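Local structure of 3-hydroxy-3-methylglutaryl-CoA lyase (Acinetobacter baumannii, 6NDS) at residues L16-S22 / R236-L242; N92-L97 / E135-L140; L224-L228 / D262-M266. The protein is an HMGL-like lyase of the TIM-barrel clan, modelled with a zinc ion and coenzyme A bound. One frame throughout, in Å; residues are numbered along the deposited sequence.

Contact 1: L16-S22 / R236-L242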
# COMPACT_ATOMS: atom_id res chain seq x y z
N LEU A 16 8.67 12.14 -12.37
CA LEU A 16 7.29 11.92 -11.95
C LEU A 16 6.79 13.21 -11.32
O LEU A 16 7.38 13.72 -10.35
CB LEU A 16 7.17 10.73 -10.99
CG LEU A 16 5.72 10.29 -10.63
CD1 LEU A 16 5.70 8.79 -10.32
CD2 LEU A 16 5.17 11.08 -9.47
N VAL A 17 5.70 13.74 -11.87
CA VAL A 17 5.18 15.06 -11.52
C VAL A 17 4.11 14.86 -10.46
O VAL A 17 2.99 14.46 -10.76
CB VAL A 17 4.60 15.76 -12.76
CG1 VAL A 17 4.05 17.12 -12.38
CG2 VAL A 17 5.67 15.88 -13.85
N VAL A 18 4.45 15.18 -9.21
CA VAL A 18 3.54 14.99 -8.08
C VAL A 18 2.64 16.22 -7.94
O VAL A 18 3.14 17.35 -7.87
CB VAL A 18 4.33 14.75 -6.78
CG1 VAL A 18 3.38 14.58 -5.60
CG2 VAL A 18 5.24 13.53 -6.93
N GLN A 19 1.32 16.01 -7.92
CA GLN A 19 0.34 17.09 -7.86
C GLN A 19 -0.48 16.93 -6.58
O GLN A 19 -0.95 15.84 -6.27
CB GLN A 19 -0.54 17.08 -9.12
CG GLN A 19 0.31 17.06 -10.41
CD GLN A 19 -0.47 16.93 -11.71
OE1 GLN A 19 -0.03 17.44 -12.74
NE2 GLN A 19 -1.59 16.21 -11.68
N GLU A 20 -0.62 18.02 -5.82
CA GLU A 20 -1.14 17.94 -4.46
C GLU A 20 -2.62 18.29 -4.43
O GLU A 20 -3.03 19.32 -4.99
CB GLU A 20 -0.35 18.88 -3.54
CG GLU A 20 -0.88 18.95 -2.09
CD GLU A 20 -0.84 17.61 -1.36
OE1 GLU A 20 0.13 16.83 -1.54
OE2 GLU A 20 -1.79 17.32 -0.60
N VAL A 21 -3.43 17.42 -3.81
CA VAL A 21 -4.88 17.67 -3.77
C VAL A 21 -5.46 17.64 -2.35
O VAL A 21 -6.68 17.65 -2.19
CB VAL A 21 -5.64 16.66 -4.66
CG1 VAL A 21 -5.13 16.72 -6.12
CG2 VAL A 21 -5.56 15.23 -4.10
N SER A 22 -4.62 17.63 -1.31
CA SER A 22 -5.20 17.59 0.03
C SER A 22 -6.12 18.77 0.36
O SER A 22 -7.08 18.54 1.12
CB SER A 22 -4.13 17.46 1.13
OG SER A 22 -3.30 18.58 1.16
N ARG A 236 3.12 10.05 -16.20
CA ARG A 236 4.05 10.83 -15.38
C ARG A 236 3.40 11.77 -14.38
O ARG A 236 4.08 12.15 -13.42
CB ARG A 236 5.00 11.64 -16.29
CG ARG A 236 5.90 10.77 -17.17
CD ARG A 236 6.93 10.03 -16.32
NE ARG A 236 7.90 9.26 -17.09
CZ ARG A 236 7.76 7.96 -17.39
NH1 ARG A 236 6.68 7.30 -17.01
NH2 ARG A 236 8.71 7.33 -18.08
N ARG A 237 2.14 12.16 -14.54
CA ARG A 237 1.50 13.11 -13.64
C ARG A 237 0.54 12.38 -12.71
O ARG A 237 -0.34 11.65 -13.19
CB ARG A 237 0.74 14.18 -14.43
CG ARG A 237 1.63 15.06 -15.35
CD ARG A 237 0.85 16.02 -16.26
NE ARG A 237 -0.07 16.85 -15.49
CZ ARG A 237 -0.98 17.66 -16.01
NH1 ARG A 237 -1.09 17.82 -17.32
NH2 ARG A 237 -1.78 18.34 -15.19
N PHE A 238 0.69 12.58 -11.40
CA PHE A 238 -0.09 11.83 -10.41
C PHE A 238 -0.57 12.75 -9.30
O PHE A 238 0.24 13.50 -8.74
CB PHE A 238 0.72 10.67 -9.81
CG PHE A 238 1.10 9.63 -10.81
CD1 PHE A 238 0.29 8.53 -11.03
CD2 PHE A 238 2.27 9.76 -11.56
CE1 PHE A 238 0.64 7.56 -11.97
CE2 PHE A 238 2.63 8.80 -12.50
CZ PHE A 238 1.82 7.69 -12.70
N ASP A 239 -1.86 12.67 -8.98
CA ASP A 239 -2.43 13.37 -7.83
C ASP A 239 -2.20 12.57 -6.54
O ASP A 239 -2.29 11.34 -6.52
CB ASP A 239 -3.93 13.57 -8.01
CG ASP A 239 -4.29 14.60 -9.08
OD1 ASP A 239 -3.42 15.40 -9.50
OD2 ASP A 239 -5.48 14.64 -9.48
N ALA A 240 -1.97 13.29 -5.44
CA ALA A 240 -1.81 12.66 -4.13
C ALA A 240 -2.21 13.68 -3.08
O ALA A 240 -2.23 14.88 -3.34
CB ALA A 240 -0.36 12.18 -3.92
N ALA A 241 -2.56 13.20 -1.88
CA ALA A 241 -2.95 14.07 -0.78
C ALA A 241 -1.99 13.89 0.39
O ALA A 241 -1.67 12.75 0.77
CB ALA A 241 -4.38 13.79 -0.31
N LEU A 242 -1.57 15.02 0.98
CA LEU A 242 -0.75 15.00 2.19
C LEU A 242 -1.38 14.09 3.25
O LEU A 242 -2.58 14.18 3.54
CB LEU A 242 -0.63 16.42 2.74
CG LEU A 242 0.28 16.59 3.96
CD1 LEU A 242 1.74 16.49 3.53
CD2 LEU A 242 -0.02 17.94 4.60
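E20 OE2 is gripped by three donors. L242 N reaches the syn lone pair of E20 OE2 from the other strand (2.8 Å, 159°); S22 N comes from above the carboxylate plane, and S22 OG bonds E20 OE2 on its anti side (2.6 Å). A bend at chi2 (61°) turns the carboxylate to L242 N, while E20 OE1 bonds T260. On the other face Q19 links two residues of 236-242. R237 grips Q19 OE1 side-on with NE (2.8 Å) and NH2 (3.1 Å), which arrive from opposite faces of the amide, its plane 73° from the guanidinium. Q19 NE2 reaches D239 OD1 (3.0 Å) and also bonds T213. D239 OD2 takes a bond from ND1 of H215, a zinc ligand, so Q19 backs a second-shell residue. Backbone bonds in parallel register run from V17 N to R236 O (2.7 Å) through to V21 N with A240 O. L16 CG packs obliquely against F238 CD2 (3.6 Å). This is the seam of the TIM barrel: strand 237-240 also pairs with 212-216, E20's backbone bonds that of R53 and E55, beside strand 53-58, and helices 223-232 and 260-270 cover the L16 and F238 side.

Contact 2: N92-L97 / E135-L140. With COA (coenzyme A), chain B.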
# COMPACT_ATOMS: atom_id res chain seq x y z
N ASN A 92 -19.91 22.87 -12.97
CA ASN A 92 -20.87 23.49 -13.87
C ASN A 92 -20.47 24.95 -14.12
O ASN A 92 -19.45 25.43 -13.62
CB ASN A 92 -22.30 23.41 -13.31
CG ASN A 92 -22.46 24.11 -11.96
OD1 ASN A 92 -21.57 24.83 -11.49
ND2 ASN A 92 -23.61 23.90 -11.32
N LEU A 93 -21.30 25.65 -14.90
CA LEU A 93 -20.94 27.00 -15.33
C LEU A 93 -20.88 27.98 -14.15
O LEU A 93 -19.97 28.81 -14.09
CB LEU A 93 -21.94 27.49 -16.38
CG LEU A 93 -21.76 28.94 -16.83
CD1 LEU A 93 -20.37 29.13 -17.40
CD2 LEU A 93 -22.82 29.32 -17.85
N LYS A 94 -21.82 27.88 -13.21
CA LYS A 94 -21.80 28.77 -12.06
C LYS A 94 -20.48 28.66 -11.30
O LYS A 94 -19.89 29.67 -10.90
CB LYS A 94 -22.97 28.46 -11.13
N GLY A 95 -19.99 27.43 -11.11
CA GLY A 95 -18.72 27.24 -10.43
C GLY A 95 -17.54 27.76 -11.24
O GLY A 95 -16.60 28.33 -10.68
N ALA A 96 -17.57 27.57 -12.56
CA ALA A 96 -16.52 28.11 -13.41
C ALA A 96 -16.42 29.62 -13.28
O ALA A 96 -15.31 30.18 -13.20
CB ALA A 96 -16.77 27.71 -14.87
N LEU A 97 -17.56 30.31 -13.26
CA LEU A 97 -17.55 31.76 -13.17
C LEU A 97 -17.02 32.22 -11.81
O LEU A 97 -16.28 33.21 -11.74
CB LEU A 97 -18.95 32.32 -13.42
CG LEU A 97 -19.40 32.14 -14.87
CD1 LEU A 97 -20.85 32.55 -15.07
CD2 LEU A 97 -18.49 32.93 -15.80
N GLU A 135 -20.74 25.16 -22.50
CA GLU A 135 -20.96 26.58 -22.24
C GLU A 135 -19.76 27.19 -21.52
O GLU A 135 -19.40 28.35 -21.78
CB GLU A 135 -22.24 26.77 -21.43
CG GLU A 135 -22.65 28.22 -21.24
CD GLU A 135 -23.33 28.81 -22.46
OE1 GLU A 135 -23.90 28.04 -23.27
OE2 GLU A 135 -23.29 30.05 -22.61
N ILE A 136 -19.13 26.44 -20.62
CA ILE A 136 -17.94 26.94 -19.93
C ILE A 136 -16.84 27.28 -20.93
O ILE A 136 -16.23 28.36 -20.86
CB ILE A 136 -17.45 25.92 -18.89
CG1 ILE A 136 -18.41 25.89 -17.70
CG2 ILE A 136 -16.03 26.24 -18.46
CD1 ILE A 136 -18.28 24.62 -16.89
N VAL A 137 -16.57 26.36 -21.85
CA VAL A 137 -15.55 26.60 -22.87
C VAL A 137 -15.93 27.76 -23.76
O VAL A 137 -15.09 28.61 -24.10
CB VAL A 137 -15.31 25.30 -23.67
CG1 VAL A 137 -14.50 25.58 -24.91
CG2 VAL A 137 -14.62 24.26 -22.80
N GLU A 138 -17.21 27.85 -24.15
CA GLU A 138 -17.64 28.93 -25.04
C GLU A 138 -17.43 30.29 -24.40
O GLU A 138 -17.03 31.25 -25.08
CB GLU A 138 -19.10 28.73 -25.43
N GLN A 139 -17.65 30.40 -23.09
CA GLN A 139 -17.55 31.69 -22.43
C GLN A 139 -16.14 32.02 -21.94
O GLN A 139 -15.76 33.19 -21.93
CB GLN A 139 -18.51 31.76 -21.24
CG GLN A 139 -19.98 31.64 -21.62
CD GLN A 139 -20.91 32.02 -20.48
OE1 GLN A 139 -20.49 32.59 -19.47
NE2 GLN A 139 -22.20 31.71 -20.63
N LEU A 140 -15.37 31.02 -21.53
CA LEU A 140 -14.13 31.27 -20.81
C LEU A 140 -12.87 30.82 -21.53
O LEU A 140 -11.77 31.02 -21.00
CB LEU A 140 -14.18 30.60 -19.43
CG LEU A 140 -15.35 31.01 -18.55
CD1 LEU A 140 -15.34 30.21 -17.26
CD2 LEU A 140 -15.28 32.50 -18.26
N1A COA B . -21.43 26.64 -6.61
C2A COA B . -22.28 27.20 -5.74
N3A COA B . -23.61 27.28 -5.77
C4A COA B . -24.08 26.68 -6.88
C5A COA B . -23.35 26.06 -7.87
C6A COA B . -21.95 26.04 -7.72
N6A COA B . -21.12 25.49 -8.60
N7A COA B . -24.19 25.56 -8.85
C8A COA B . -25.40 25.88 -8.45
N9A COA B . -25.39 26.57 -7.26
C1B COA B . -26.55 27.10 -6.53
C2B COA B . -27.41 28.07 -7.34
O2B COA B . -26.90 29.38 -7.43
C3B COA B . -28.72 27.96 -6.56
O3B COA B . -28.61 28.59 -5.29
P3B COA B . -30.08 28.91 -4.69
O7A COA B . -30.58 27.66 -3.99
O8A COA B . -30.94 29.29 -5.88
O9A COA B . -29.90 30.07 -3.73
C4B COA B . -28.78 26.44 -6.44
O4B COA B . -27.41 26.05 -6.15
C5B COA B . -29.19 25.80 -7.75
O5B COA B . -29.27 24.38 -7.57
P1A COA B . -29.20 23.49 -8.90
O1A COA B . -28.61 24.28 -10.02
O2A COA B . -30.50 22.79 -9.10
O3A COA B . -28.10 22.45 -8.41
P2A COA B . -28.16 21.25 -7.35
O4A COA B . -28.91 20.11 -7.96
O5A COA B . -28.58 21.76 -6.01
O6A COA B . -26.59 20.90 -7.26
CBP COA B . -24.38 20.78 -8.16
CCP COA B . -25.86 20.58 -8.47
CDP COA B . -23.52 20.29 -9.33
CEP COA B . -24.12 22.28 -7.94
CAP COA B . -24.07 19.99 -6.89
OAP COA B . -24.53 18.66 -7.05
C9P COA B . -22.59 19.96 -6.54
O9P COA B . -22.02 20.97 -6.13
N8P COA B . -21.97 18.80 -6.71
C7P COA B . -20.53 18.64 -6.54
C6P COA B . -20.21 17.81 -5.33
C5P COA B . -18.73 17.50 -5.23
O5P COA B . -17.89 18.39 -5.34
N4P COA B . -18.40 16.21 -5.03
C3P COA B . -17.05 15.75 -4.74
C2P COA B . -16.08 16.10 -5.84
S1P COA B . -16.65 15.53 -7.46
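I136 and L93 bring together two neighbouring outer helices of the TIM barrel, 93-101 and 126-140, whose short segments run at 32° to each other with axes 10.0 Å apart. The packing between them is apolar. I136 lies against the first turn of helix 93-101: its CG1 meets A96 CB at 3.7 Å, and its CD1 reaches the carbonyl carbon of N92. The L93 and I136 side chains run antiparallel alongside one another, CD1 of L93 on CG1 of I136 (3.8 Å). With L93 CG anti to the backbone N (chi1 175°), the other branch, L93 CD2, extends to E135 CG (3.6 Å) and to Q139. A96 CB is shared, since L140 CD1 also presses on it. Further along the helix, L97 CD2 touches L140 CD2 at 4.1 Å. I136 and L140 also rest on F146 of strand 145-151, and A96 and L140 on L107 of strand 106-112, so the strands back the seam on the barrel side.

Polar bonds stay within each segment or go to the ligand. Q139 NE2 bonds the anti lone pair of E135 OE2 (2.8 Å), with that oxygen near the plane of the Q139 amide, which ties the two polar side chains together beside L93. N92 is the N-cap of helix 93-101, its OD1 accepting from G95 N.

Ligand contacts use that same N92 amide. The coenzyme A pocket includes N92, K94 and G95, and the adenine edge meets the first turn of the helix, with K94 CB near its N7A. N92 therefore both caps the helix and bonds the base: N92 OD1 accepts from N6A at 3.0 Å, and N92 ND2 donates to N7A at 3.0 Å with an N-H...N angle of 168°.

Contact 3: L224-L228 / D262-M266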
# COMPACT_ATOMS: atom_id res chain seq x y z
N LEU A 224 -0.23 2.70 -4.61
CA LEU A 224 1.13 2.89 -5.11
C LEU A 224 1.50 1.85 -6.16
O LEU A 224 2.28 2.15 -7.07
CB LEU A 224 2.15 2.86 -3.96
CG LEU A 224 2.03 4.04 -2.99
CD1 LEU A 224 3.09 3.89 -1.92
CD2 LEU A 224 2.20 5.36 -3.74
N THR A 225 0.94 0.64 -6.06
CA THR A 225 1.18 -0.36 -7.10
C THR A 225 0.60 0.10 -8.43
O THR A 225 1.21 -0.09 -9.50
CB THR A 225 0.58 -1.70 -6.67
OG1 THR A 225 1.10 -2.03 -5.36
CG2 THR A 225 0.97 -2.79 -7.63
N ASN A 226 -0.56 0.76 -8.39
CA ASN A 226 -1.16 1.30 -9.61
C ASN A 226 -0.36 2.48 -10.16
O ASN A 226 -0.29 2.65 -11.38
CB ASN A 226 -2.61 1.71 -9.34
CG ASN A 226 -3.53 0.53 -9.13
OD1 ASN A 226 -3.30 -0.57 -9.67
ND2 ASN A 226 -4.62 0.74 -8.37
N VAL A 227 0.18 3.33 -9.29
CA VAL A 227 1.07 4.41 -9.76
C VAL A 227 2.24 3.82 -10.53
O VAL A 227 2.56 4.28 -11.63
CB VAL A 227 1.58 5.26 -8.58
CG1 VAL A 227 2.71 6.19 -9.06
CG2 VAL A 227 0.44 6.06 -8.00
N LEU A 228 2.93 2.85 -9.94
CA LEU A 228 4.11 2.30 -10.59
C LEU A 228 3.75 1.61 -11.90
O LEU A 228 4.48 1.71 -12.89
CB LEU A 228 4.85 1.36 -9.63
CG LEU A 228 6.31 1.03 -9.98
CD1 LEU A 228 7.12 2.31 -10.13
CD2 LEU A 228 6.92 0.12 -8.92
N ASP A 262 4.21 9.17 1.03
CA ASP A 262 4.50 7.78 0.69
C ASP A 262 4.84 7.64 -0.80
O ASP A 262 5.74 6.87 -1.16
CB ASP A 262 3.32 6.87 1.07
CG ASP A 262 3.05 6.82 2.58
OD1 ASP A 262 3.80 7.46 3.36
OD2 ASP A 262 2.08 6.14 3.01
N LEU A 263 4.14 8.38 -1.67
CA LEU A 263 4.48 8.38 -3.10
C LEU A 263 5.88 8.93 -3.34
O LEU A 263 6.68 8.34 -4.08
CB LEU A 263 3.44 9.19 -3.87
CG LEU A 263 3.80 9.54 -5.32
CD1 LEU A 263 3.94 8.28 -6.15
CD2 LEU A 263 2.73 10.48 -5.91
N VAL A 264 6.19 10.08 -2.73
CA VAL A 264 7.50 10.69 -2.94
C VAL A 264 8.60 9.79 -2.37
O VAL A 264 9.66 9.66 -2.97
CB VAL A 264 7.55 12.11 -2.35
CG1 VAL A 264 8.97 12.72 -2.49
CG2 VAL A 264 6.52 13.00 -3.04
N ASN A 265 8.35 9.13 -1.24
CA ASN A 265 9.36 8.21 -0.71
C ASN A 265 9.59 7.05 -1.68
O ASN A 265 10.74 6.64 -1.90
CB ASN A 265 8.94 7.67 0.66
CG ASN A 265 9.95 6.69 1.23
OD1 ASN A 265 11.04 7.09 1.66
ND2 ASN A 265 9.61 5.40 1.20
N MET A 266 8.52 6.51 -2.25
CA MET A 266 8.68 5.44 -3.23
C MET A 266 9.58 5.88 -4.39
O MET A 266 10.51 5.16 -4.78
CB MET A 266 7.31 5.01 -3.77
CG MET A 266 7.44 3.92 -4.83
SD MET A 266 5.88 3.22 -5.41
CE MET A 266 5.29 4.51 -6.51
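D262 meets L224 CD1 with its carbonyl O (4.1 Å) and its CB, and not with the flat carboxylate at its end; that group turns to another part of the chain, where OD1 accepts from L300 N and OD2 from Q299 N. No ring takes part, and the flat groups involved are two backbone carbonyls: that of D262, whose oxygen lies near L224 CD1, and that of L224. The carbonyl oxygen of L224 has M266 CE 3.9 Å away, with SD also close by.

The rest is aliphatic packing. L224 sends its side chain out toward helix 260-270, where it forks: CD1 goes to the D262 side, while L224 CD2 settles on the backbone of the next residue, 3.8 Å from L263 CA. M266 comes back the other way. Its chain is extended through chi1 and chi2 and bends only at chi3 (77°), which lays M266 SD beside L224 CB (4.0 Å) and swings the methyl CE toward V227 CG1 (4.0 Å). V227 CG1 in turn meets L263 CD1 at 3.8 Å, the two side chains crossing at about a right angle. L224 and M266 thus interlock from facing helices, with V227 and L263 beneath them on the side of the sheet, where I258 touches both.

The outer side meets the second subunit. L224 packs on its G221 and M266 on its L222, and T225 OG1 is hydrogen-bonded to T225 OG1 of that subunit, so the same helices serve the dimer contact. The short helix segments cross at -47° with axes 11.1 Å apart. Helix 223-232 comes before strand 237-240 in sequence and helix 260-270 after it, and both pack against it, as in the beta/alpha order of a TIM barrel, whose helices form the layer outside the strands.

In the fold
From the N terminus, strand 17-20 opens contact 1, which closes only when strand 237-240 returns beside it, joining the first and last strands of the barrel. Contact 2 opens and closes within that long span, tying two outer helices beside coenzyme A; its centre lies about 25 Å from that of contact 1. Contact 3 starts before contact 1 has closed and ends after it, so these two cross along the chain. They also touch: F238 CZ packs on V227 O at 3.7 Å, and V18 and A240 meet L263. Contacts 2 and 3 lie in series, their centres about 35 Å apart on opposite sides of the chain's centre.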